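F420-dependent methylenetetrahydromethanopterin dehydrogenase (Methanopyrus kandleri, PDB 1QV9) catalyses the reversible, coenzyme F420-dependent reduction of methenyl-tetrahydromethanopterin to methylene-tetrahydromethanopterin, a step in methanogenesis from carbon dioxide. Local coordinates at residues F154-D162 with L262-V272. Residues are numbered along the deposited sequence; the frame is centred on the assembly and turned at random.
Sequences FRVVQEAFD and LRTPHAPDGKV
R155, Q158 and D162 reach from one side of helix 153-169 to the irregular segment 262-272 and grip L262, T264 and H266. R155 NH2 donates to T264 OG1 at 2.8 Å, with the hydroxyl oxygen lying at the guanidinium edge, almost in its plane. L262 covers one face of the same group, its CG 3.9 Å above the plane and its CD2 3.5 Å from R155 NE. The arginine chain leaves with CG anti to the backbone N (chi1 -150°) and bends at chi3, which brings the guanidinium under L262 with an edge to T264. One turn on, the extended Q158 presents NE2 to T264 O (3.2 Å), a nearly straight bond that runs close to the carbonyl direction and within the amide plane. The same NE2 lies 3.3 Å from H266 CE1. H266 NE2 donates to D162 OD1 (2.7 Å), approaching on the syn side of a carboxylate set 83° to the imidazole; its bond to D162 OD2 is weak. V272 CG2 packs against D162 OD1 at 3.1 Å. Farther out, E26 hydrogen-bonds H266 ND1, so both ring nitrogens are held and the imidazole is fixed in rotation; two carboxylate partners would probably favour its protonated form. R30 bridges to D162 OD2. E193 of the same chain and D133 of the second subunit form salt bridges with R155, and that D133 also accepts from T264 N. A leucine in place of R155 would probably leave both carboxylates without this cationic mate and T264 OG1 without its guanidinium donor. Three polar side chains spaced about a helical turn apart thus fasten the loop following helix 227-257 to a helix of the alpha/beta domain, by a His-carboxylate hydrogen bond at one end and a buried arginine at the subunit interface at the other.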
ATOM      1  N   PHE A 154      14.218  20.041  -6.540  1.00 16.80           N
ATOM      2  CA  PHE A 154      14.923  20.918  -5.610  1.00 14.43           C
ATOM      3  C   PHE A 154      16.443  20.852  -5.834  1.00 13.74           C
ATOM      4  O   PHE A 154      17.131  21.814  -5.473  1.00 16.38           O
ATOM      5  CB  PHE A 154      14.588  20.553  -4.141  1.00 14.65           C
ATOM      6  CG  PHE A 154      13.251  21.088  -3.652  1.00 14.56           C
ATOM      7  CD1 PHE A 154      12.651  20.516  -2.547  1.00 15.36           C
ATOM      8  CD2 PHE A 154      12.622  22.136  -4.288  1.00 18.19           C
ATOM      9  CE1 PHE A 154      11.428  20.986  -2.066  1.00 15.23           C
ATOM     10  CE2 PHE A 154      11.375  22.611  -3.805  1.00 15.41           C
ATOM     11  CZ  PHE A 154      10.807  22.027  -2.702  1.00 15.42           C
ATOM     12  N   ARG A 155      16.944  19.747  -6.377  1.00 16.20           N
ATOM     13  CA  ARG A 155      18.386  19.682  -6.618  1.00 17.41           C
ATOM     14  C   ARG A 155      18.731  20.621  -7.772  1.00 17.14           C
ATOM     15  O   ARG A 155      19.820  21.192  -7.806  1.00 17.84           O
ATOM     16  CB  ARG A 155      18.874  18.254  -6.928  1.00 16.51           C
ATOM     17  CG  ARG A 155      20.341  18.035  -6.470  1.00 19.84           C
ATOM     18  CD  ARG A 155      20.860  16.682  -6.818  1.00 20.14           C
ATOM     19  NE  ARG A 155      20.047  15.569  -6.330  1.00 20.50           N
ATOM     20  CZ  ARG A 155      20.043  15.130  -5.080  1.00 16.98           C
ATOM     21  NH1 ARG A 155      19.270  14.121  -4.752  1.00 20.84           N
ATOM     22  NH2 ARG A 155      20.821  15.686  -4.178  1.00 23.68           N
ATOM     23  N   VAL A 156      17.832  20.786  -8.741  1.00 15.24           N
ATOM     24  CA  VAL A 156      18.092  21.715  -9.841  1.00 15.58           C
ATOM     25  C   VAL A 156      18.198  23.149  -9.273  1.00 17.75           C
ATOM     26  O   VAL A 156      19.046  23.959  -9.678  1.00 17.93           O
ATOM     27  CB  VAL A 156      16.935  21.699 -10.869  1.00 17.03           C
ATOM     28  CG1 VAL A 156      17.198  22.684 -11.982  1.00 19.61           C
ATOM     29  CG2 VAL A 156      16.777  20.279 -11.455  1.00 17.67           C
ATOM     30  N   VAL A 157      17.283  23.481  -8.353  1.00 16.52           N
ATOM     31  CA  VAL A 157      17.296  24.807  -7.732  1.00 14.88           C
ATOM     32  C   VAL A 157      18.547  25.004  -6.903  1.00 16.47           C
ATOM     33  O   VAL A 157      19.148  26.077  -6.969  1.00 19.09           O
ATOM     34  CB  VAL A 157      15.986  24.993  -6.864  1.00 17.77           C
ATOM     35  CG1 VAL A 157      15.946  26.342  -6.178  1.00 18.23           C
ATOM     36  CG2 VAL A 157      14.772  24.838  -7.751  1.00 18.18           C
ATOM     37  N   GLN A 158      18.924  23.987  -6.134  1.00 16.13           N
ATOM     38  CA  GLN A 158      20.121  24.027  -5.300  1.00 18.74           C
ATOM     39  C   GLN A 158      21.312  24.315  -6.208  1.00 18.48           C
ATOM     40  O   GLN A 158      22.114  25.207  -5.903  1.00 19.80           O
ATOM     41  CB  GLN A 158      20.331  22.684  -4.590  1.00 21.41           C
ATOM     42  CG  GLN A 158      21.621  22.605  -3.744  1.00 18.94           C
ATOM     43  CD  GLN A 158      22.108  21.185  -3.413  1.00 26.23           C
ATOM     44  OE1 GLN A 158      21.380  20.191  -3.551  1.00 26.02           O
ATOM     45  NE2 GLN A 158      23.364  21.090  -2.934  1.00 21.47           N
ATOM     46  N   GLU A 159      21.409  23.588  -7.320  1.00 16.62           N
ATOM     47  CA  GLU A 159      22.573  23.793  -8.206  1.00 18.55           C
ATOM     48  C   GLU A 159      22.639  25.181  -8.779  1.00 21.17           C
ATOM     49  O   GLU A 159      23.714  25.804  -8.834  1.00 21.80           O
ATOM     50  CB  GLU A 159      22.566  22.783  -9.347  1.00 23.82           C
ATOM     51  CG  GLU A 159      22.897  21.373  -8.965  1.00 31.95           C
ATOM     52  CD  GLU A 159      22.887  20.456 -10.191  1.00 33.05           C
ATOM     53  OE1 GLU A 159      22.548  20.934 -11.310  1.00 38.81           O
ATOM     54  OE2 GLU A 159      23.214  19.271 -10.028  1.00 39.71           O
ATOM     55  N   ALA A 160      21.497  25.689  -9.226  1.00 16.78           N
ATOM     56  CA  ALA A 160      21.482  27.021  -9.806  1.00 16.57           C
ATOM     57  C   ALA A 160      21.952  28.080  -8.810  1.00 18.65           C
ATOM     58  O   ALA A 160      22.708  29.000  -9.158  1.00 21.41           O
ATOM     59  CB  ALA A 160      20.085  27.372 -10.308  1.00 18.32           C
ATOM     60  N   PHE A 161      21.494  27.980  -7.563  1.00 18.53           N
ATOM     61  CA  PHE A 161      21.910  28.954  -6.569  1.00 17.73           C
ATOM     62  C   PHE A 161      23.319  28.735  -6.097  1.00 18.65           C
ATOM     63  O   PHE A 161      24.006  29.712  -5.807  1.00 20.86           O
ATOM     64  CB  PHE A 161      20.915  28.977  -5.380  1.00 18.54           C
ATOM     65  CG  PHE A 161      19.713  29.819  -5.642  1.00 20.50           C
ATOM     66  CD1 PHE A 161      18.464  29.243  -5.748  1.00 23.82           C
ATOM     67  CD2 PHE A 161      19.846  31.183  -5.870  1.00 23.02           C
ATOM     68  CE1 PHE A 161      17.338  30.009  -6.092  1.00 26.62           C
ATOM     69  CE2 PHE A 161      18.745  31.955  -6.217  1.00 25.05           C
ATOM     70  CZ  PHE A 161      17.480  31.366  -6.329  1.00 25.96           C
ATOM     71  N   ASP A 162      23.776  27.489  -6.038  1.00 18.61           N
ATOM     72  CA  ASP A 162      25.155  27.241  -5.616  1.00 18.76           C
ATOM     73  C   ASP A 162      26.121  27.868  -6.648  1.00 22.07           C
ATOM     74  O   ASP A 162      27.154  28.417  -6.260  1.00 19.90           O
ATOM     75  CB  ASP A 162      25.395  25.747  -5.450  1.00 22.56           C
ATOM     76  CG  ASP A 162      24.993  25.242  -4.041  1.00 23.89           C
ATOM     77  OD1 ASP A 162      24.748  24.030  -3.885  1.00 29.93           O
ATOM     78  OD2 ASP A 162      24.964  26.068  -3.092  1.00 31.86           O
ATOM     79  N   LEU A 262      21.089   9.337  -4.665  1.00 15.20           N
ATOM     80  CA  LEU A 262      22.002  10.454  -4.791  1.00 15.82           C
ATOM     81  C   LEU A 262      21.861  11.424  -3.619  1.00 17.55           C
ATOM     82  O   LEU A 262      20.727  11.834  -3.250  1.00 16.75           O
ATOM     83  CB  LEU A 262      21.737  11.221  -6.092  1.00 14.81           C
ATOM     84  CG  LEU A 262      22.597  12.458  -6.341  1.00 16.43           C
ATOM     85  CD1 LEU A 262      24.061  11.996  -6.532  1.00 19.44           C
ATOM     86  CD2 LEU A 262      22.134  13.147  -7.630  1.00 17.99           C
ATOM     87  N   ARG A 263      22.996  11.791  -3.019  1.00 15.34           N
ATOM     88  CA  ARG A 263      23.003  12.797  -1.966  1.00 14.45           C
ATOM     89  C   ARG A 263      24.105  13.797  -2.319  1.00 18.44           C
ATOM     90  O   ARG A 263      25.220  13.396  -2.694  1.00 19.52           O
ATOM     91  CB  ARG A 263      23.243  12.194  -0.593  1.00 16.15           C
ATOM     92  CG  ARG A 263      22.255  11.117  -0.225  1.00 16.52           C
ATOM     93  CD  ARG A 263      22.502  10.530   1.196  1.00 16.96           C
ATOM     94  NE  ARG A 263      21.626   9.374   1.325  1.00 19.24           N
ATOM     95  CZ  ARG A 263      20.362   9.393   1.751  1.00 16.32           C
ATOM     96  NH1 ARG A 263      19.671   8.261   1.736  1.00 17.23           N
ATOM     97  NH2 ARG A 263      19.830  10.493   2.263  1.00 17.10           N
ATOM     98  N   THR A 264      23.793  15.084  -2.245  1.00 16.03           N
ATOM     99  CA  THR A 264      24.736  16.146  -2.600  1.00 15.77           C
ATOM    100  C   THR A 264      24.767  17.204  -1.509  1.00 15.76           C
ATOM    101  O   THR A 264      24.278  18.322  -1.681  1.00 17.51           O
ATOM    102  CB  THR A 264      24.391  16.806  -3.982  1.00 18.38           C
ATOM    103  OG1 THR A 264      23.037  17.332  -3.980  1.00 19.85           O
ATOM    104  CG2 THR A 264      24.551  15.794  -5.095  1.00 17.46           C
ATOM    105  N   PRO A 265      25.351  16.855  -0.344  1.00 16.48           N
ATOM    106  CA  PRO A 265      25.450  17.771   0.792  1.00 16.00           C
ATOM    107  C   PRO A 265      26.549  18.796   0.626  1.00 21.43           C
ATOM    108  O   PRO A 265      27.490  18.596  -0.157  1.00 20.22           O
ATOM    109  CB  PRO A 265      25.752  16.847   1.965  1.00 17.80           C
ATOM    110  CG  PRO A 265      26.669  15.818   1.289  1.00 17.83           C
ATOM    111  CD  PRO A 265      25.975  15.551  -0.038  1.00 18.26           C
ATOM    112  N   HIS A 266      26.405  19.903   1.344  1.00 19.82           N
ATOM    113  CA  HIS A 266      27.424  20.951   1.348  1.00 21.14           C
ATOM    114  C   HIS A 266      28.485  20.678   2.415  1.00 22.66           C
ATOM    115  O   HIS A 266      28.169  20.222   3.504  1.00 24.21           O
ATOM    116  CB  HIS A 266      26.786  22.310   1.670  1.00 19.45           C
ATOM    117  CG  HIS A 266      25.883  22.814   0.597  1.00 18.68           C
ATOM    118  ND1 HIS A 266      24.512  22.674   0.672  1.00 19.45           N
ATOM    119  CD2 HIS A 266      26.140  23.434  -0.574  1.00 18.81           C
ATOM    120  CE1 HIS A 266      23.962  23.196  -0.410  1.00 17.01           C
ATOM    121  NE2 HIS A 266      24.927  23.665  -1.184  1.00 22.47           N
ATOM    122  N   ALA A 267      29.747  20.951   2.074  1.00 22.65           N
ATOM    123  CA  ALA A 267      30.846  20.853   3.046  1.00 26.33           C
ATOM    124  C   ALA A 267      30.794  22.210   3.779  1.00 23.93           C
ATOM    125  O   ALA A 267      30.102  23.130   3.348  1.00 24.50           O
ATOM    126  CB  ALA A 267      32.192  20.711   2.320  1.00 26.52           C
ATOM    127  N   PRO A 268      31.532  22.357   4.894  1.00 26.91           N
ATOM    128  CA  PRO A 268      31.537  23.620   5.646  1.00 29.71           C
ATOM    129  C   PRO A 268      32.012  24.822   4.838  1.00 27.63           C
ATOM    130  O   PRO A 268      31.591  25.958   5.089  1.00 29.17           O
ATOM    131  CB  PRO A 268      32.460  23.314   6.822  1.00 31.77           C
ATOM    132  CG  PRO A 268      32.189  21.868   7.060  1.00 33.86           C
ATOM    133  CD  PRO A 268      32.204  21.296   5.660  1.00 29.52           C
ATOM    134  N   ASP A 269      32.895  24.571   3.870  1.00 27.23           N
ATOM    135  CA  ASP A 269      33.417  25.625   3.024  1.00 29.32           C
ATOM    136  C   ASP A 269      32.515  25.893   1.822  1.00 26.32           C
ATOM    137  O   ASP A 269      32.823  26.702   0.954  1.00 24.99           O
ATOM    138  CB  ASP A 269      34.869  25.290   2.601  1.00 32.77           C
ATOM    139  CG  ASP A 269      34.956  24.251   1.484  1.00 39.26           C
ATOM    140  OD1 ASP A 269      33.959  23.572   1.173  1.00 30.43           O
ATOM    141  OD2 ASP A 269      36.059  24.105   0.905  1.00 36.77           O
ATOM    142  N   GLY A 270      31.380  25.201   1.774  1.00 27.61           N
ATOM    143  CA  GLY A 270      30.463  25.439   0.686  1.00 25.56           C
ATOM    144  C   GLY A 270      30.492  24.476  -0.480  1.00 26.55           C
ATOM    145  O   GLY A 270      29.534  24.401  -1.261  1.00 26.44           O
ATOM    146  N   LYS A 271      31.576  23.729  -0.615  1.00 25.32           N
ATOM    147  CA  LYS A 271      31.683  22.800  -1.724  1.00 26.76           C
ATOM    148  C   LYS A 271      30.550  21.770  -1.706  1.00 22.26           C
ATOM    149  O   LYS A 271      30.223  21.221  -0.666  1.00 24.26           O
ATOM    150  CB  LYS A 271      33.029  22.064  -1.697  1.00 25.56           C
ATOM    151  CG  LYS A 271      33.222  21.174  -2.915  1.00 33.82           C
ATOM    152  CD  LYS A 271      34.649  20.657  -3.017  1.00 38.68           C
ATOM    153  CE  LYS A 271      34.997  19.754  -1.845  1.00 43.14           C
ATOM    154  NZ  LYS A 271      36.372  19.188  -1.980  1.00 49.01           N
ATOM    155  N   VAL A 272      29.984  21.523  -2.874  1.00 22.18           N
ATOM    156  CA  VAL A 272      28.897  20.546  -3.008  1.00 22.20           C
ATOM    157  C   VAL A 272      29.550  19.193  -3.206  1.00 23.42           C
ATOM    158  O   VAL A 272      30.277  18.971  -4.200  1.00 26.73           O
ATOM    159  CB  VAL A 272      27.976  20.875  -4.216  1.00 25.03           C
ATOM    160  CG1 VAL A 272      26.911  19.782  -4.373  1.00 25.85           C
ATOM    161  CG2 VAL A 272      27.298  22.233  -4.009  1.00 26.78           C
TER